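Local coordinates for intracellular growth locus, subunit C (Francisella tularensis subsp. tularensis, PDB 2QWU), which probably supports intracellular growth of the bacterium as a pathogenicity island protein, perhaps as part of a type VI-like secretion system, at residues 74-79 against 141-146. The protein carries 2 engineered substitutions. Sequence-based numbering, arbitrary orientation.
Sequences IRMSIT and IDLSNL. Engineered in segment 74-79: Met76 (natural residue Leu).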
loop_
_atom_site.group_PDB
_atom_site.type_symbol
_atom_site.label_atom_id
_atom_site.label_comp_id
_atom_site.label_asym_id
_atom_site.label_seq_id
_atom_site.Cartn_x
_atom_site.Cartn_y
_atom_site.Cartn_z
ATOM N N ILE A 74 -2.868 -1.929 -3.496
ATOM C CA ILE A 74 -4.164 -2.366 -4.054
ATOM C C ILE A 74 -5.254 -2.494 -2.994
ATOM O O ILE A 74 -6.427 -2.199 -3.270
ATOM C CB ILE A 74 -3.984 -3.735 -4.790
ATOM C CG1 ILE A 74 -3.052 -3.543 -5.995
ATOM C CG2 ILE A 74 -5.268 -4.280 -5.291
ATOM C CD1 ILE A 74 -2.401 -4.876 -6.447
ATOM N N ARG A 75 -4.864 -2.947 -1.801
ATOM C CA ARG A 75 -5.816 -3.059 -0.709
ATOM C C ARG A 75 -5.104 -2.884 0.580
ATOM O O ARG A 75 -3.909 -3.231 0.720
ATOM C CB ARG A 75 -6.470 -4.434 -0.673
ATOM C CG ARG A 75 -6.875 -4.906 -1.990
ATOM C CD ARG A 75 -7.298 -6.377 -1.932
ATOM N NE ARG A 75 -8.457 -6.605 -1.078
ATOM C CZ ARG A 75 -9.625 -7.101 -1.514
ATOM N NH1 ARG A 75 -9.819 -7.409 -2.800
ATOM N NH2 ARG A 75 -10.590 -7.337 -0.642
HETATM N N MSE A 76 -5.830 -2.309 1.525
HETATM C CA MSE A 76 -5.264 -2.178 2.835
HETATM C C MSE A 76 -6.388 -2.185 3.830
HETATM O O MSE A 76 -7.440 -1.617 3.562
HETATM C CB MSE A 76 -4.474 -0.888 3.001
HETATM C CG MSE A 76 -3.651 -0.940 4.233
HETATM SE SE MSE A 76 -2.479 0.468 4.245
HETATM C CE MSE A 76 -1.657 0.054 5.798
ATOM N N SER A 77 -6.163 -2.841 4.966
ATOM C CA SER A 77 -7.161 -2.894 6.036
ATOM C C SER A 77 -6.449 -2.631 7.354
ATOM O O SER A 77 -5.411 -3.218 7.673
ATOM C CB SER A 77 -7.872 -4.259 6.013
ATOM O OG SER A 77 -8.756 -4.393 7.127
ATOM N N ILE A 78 -6.945 -1.657 8.085
ATOM C CA ILE A 78 -6.378 -1.324 9.362
ATOM C C ILE A 78 -7.468 -1.312 10.424
ATOM O O ILE A 78 -8.455 -0.554 10.324
ATOM C CB ILE A 78 -5.734 0.067 9.352
ATOM C CG1 ILE A 78 -4.727 0.162 8.209
ATOM C CG2 ILE A 78 -5.109 0.327 10.740
ATOM C CD1 ILE A 78 -4.226 1.547 7.987
ATOM N N THR A 79 -7.315 -2.172 11.413
ATOM C CA THR A 79 -8.274 -2.193 12.523
ATOM C C THR A 79 -7.557 -1.601 13.729
ATOM O O THR A 79 -6.605 -2.204 14.239
ATOM C CB THR A 79 -8.717 -3.599 12.793
ATOM O OG1 THR A 79 -9.330 -4.087 11.597
ATOM C CG2 THR A 79 -9.739 -3.637 13.966
ATOM N N ILE A 141 -5.531 7.724 2.237
ATOM C CA ILE A 141 -4.676 7.552 3.421
ATOM C C ILE A 141 -3.230 7.936 2.998
ATOM O O ILE A 141 -2.756 7.512 1.944
ATOM C CB ILE A 141 -4.552 6.095 3.849
ATOM C CG1 ILE A 141 -5.905 5.483 4.119
ATOM C CG2 ILE A 141 -3.647 6.040 5.082
ATOM C CD1 ILE A 141 -5.775 4.009 4.586
ATOM N N ASP A 142 -2.528 8.679 3.848
ATOM C CA ASP A 142 -1.108 9.011 3.566
ATOM C C ASP A 142 -0.247 7.924 4.234
ATOM O O ASP A 142 -0.071 7.894 5.460
ATOM C CB ASP A 142 -0.743 10.415 4.144
ATOM C CG ASP A 142 0.637 10.876 3.725
ATOM O OD1 ASP A 142 1.411 10.026 3.238
ATOM O OD2 ASP A 142 0.965 12.098 3.879
ATOM N N LEU A 143 0.280 7.013 3.425
ATOM C CA LEU A 143 1.063 5.899 3.943
ATOM C C LEU A 143 2.571 6.217 3.980
ATOM O O LEU A 143 3.370 5.361 4.291
ATOM C CB LEU A 143 0.863 4.671 3.019
ATOM C CG LEU A 143 -0.587 4.154 3.047
ATOM C CD1 LEU A 143 -0.726 3.026 1.986
ATOM C CD2 LEU A 143 -0.966 3.667 4.451
ATOM N N SER A 144 2.945 7.438 3.637
ATOM C CA SER A 144 4.367 7.746 3.541
ATOM C C SER A 144 5.175 7.359 4.742
ATOM O O SER A 144 4.835 7.711 5.866
ATOM C CB SER A 144 4.605 9.250 3.214
ATOM O OG SER A 144 3.855 9.653 2.073
ATOM N N ASN A 145 6.265 6.630 4.477
ATOM C CA ASN A 145 7.187 6.193 5.490
ATOM C C ASN A 145 6.697 5.226 6.511
ATOM O O ASN A 145 7.397 4.987 7.480
ATOM C CB ASN A 145 7.810 7.413 6.174
ATOM C CG ASN A 145 8.697 8.193 5.206
ATOM O OD1 ASN A 145 9.344 7.590 4.346
ATOM N ND2 ASN A 145 8.730 9.515 5.333
ATOM N N LEU A 146 5.521 4.631 6.294
ATOM C CA LEU A 146 5.007 3.728 7.285
ATOM C C LEU A 146 5.858 2.466 7.356
ATOM O O LEU A 146 6.220 1.924 6.313
ATOM C CB LEU A 146 3.547 3.399 6.951
ATOM C CG LEU A 146 2.801 2.457 7.895
ATOM C CD1 LEU A 146 2.467 3.155 9.222
ATOM C CD2 LEU A 146 1.443 2.077 7.188
#
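Met76 and Leu143 meet without any flat group between them; the carboxylate of Asp142, behind this aliphatic front, instead shapes the loop that carries Leu143. Its OD1 takes two bonds from Ser144: the hydroxyl OG comes in at 2.7 Å on the syn lone pair, whereas the backbone N lies 3.0 Å from OD1 on the anti side, 28° above the carboxylate plane. The second bond closes an Asx turn. A type II turn from Leu143 to Leu146 overlaps it, with Leu146 N bonded to Leu143 O at 3.0 Å and Asn145 in a left-handed conformation, and it brings Leu143 and Leu146 round to the same strand. Ser125 fastens the loop from outside through Leu143 N and Ser144 OG.

Met76, an engineered residue modelled as selenomethionine, reaches about halfway across the gap. With CG anti to the backbone N (chi1 -167°) and the rest of the chain fully extended, it runs straight out from the strand and slides past Leu143 in the opposite direction. SE rests against both Leu143 methyls, 3.5 Å from CD2 and 3.8 Å from CD1. The terminal CE of Met76 meets Leu146 CD2 tip to tip at 4.0 Å. Two residues along, Ile78 makes a looser contact, with its CD1 4.5 Å from Ile141 CD1. No hydrogen bond crosses the contact, and the closest CA pair, Met76 CA and Ile141 CA, is 9.8 Å apart, bridged by side chains alone.

Ile87 of the adjoining strand packs on Met76 and Ile78, while Leu190 touches Ile78, Ile141 and Leu146. Through this purely apolar packing, the loop between strands 137-138 and 147-150 lies on one face of strand 71-79, within the main antiparallel sheet, as part of the buried core of this IglC-family protein.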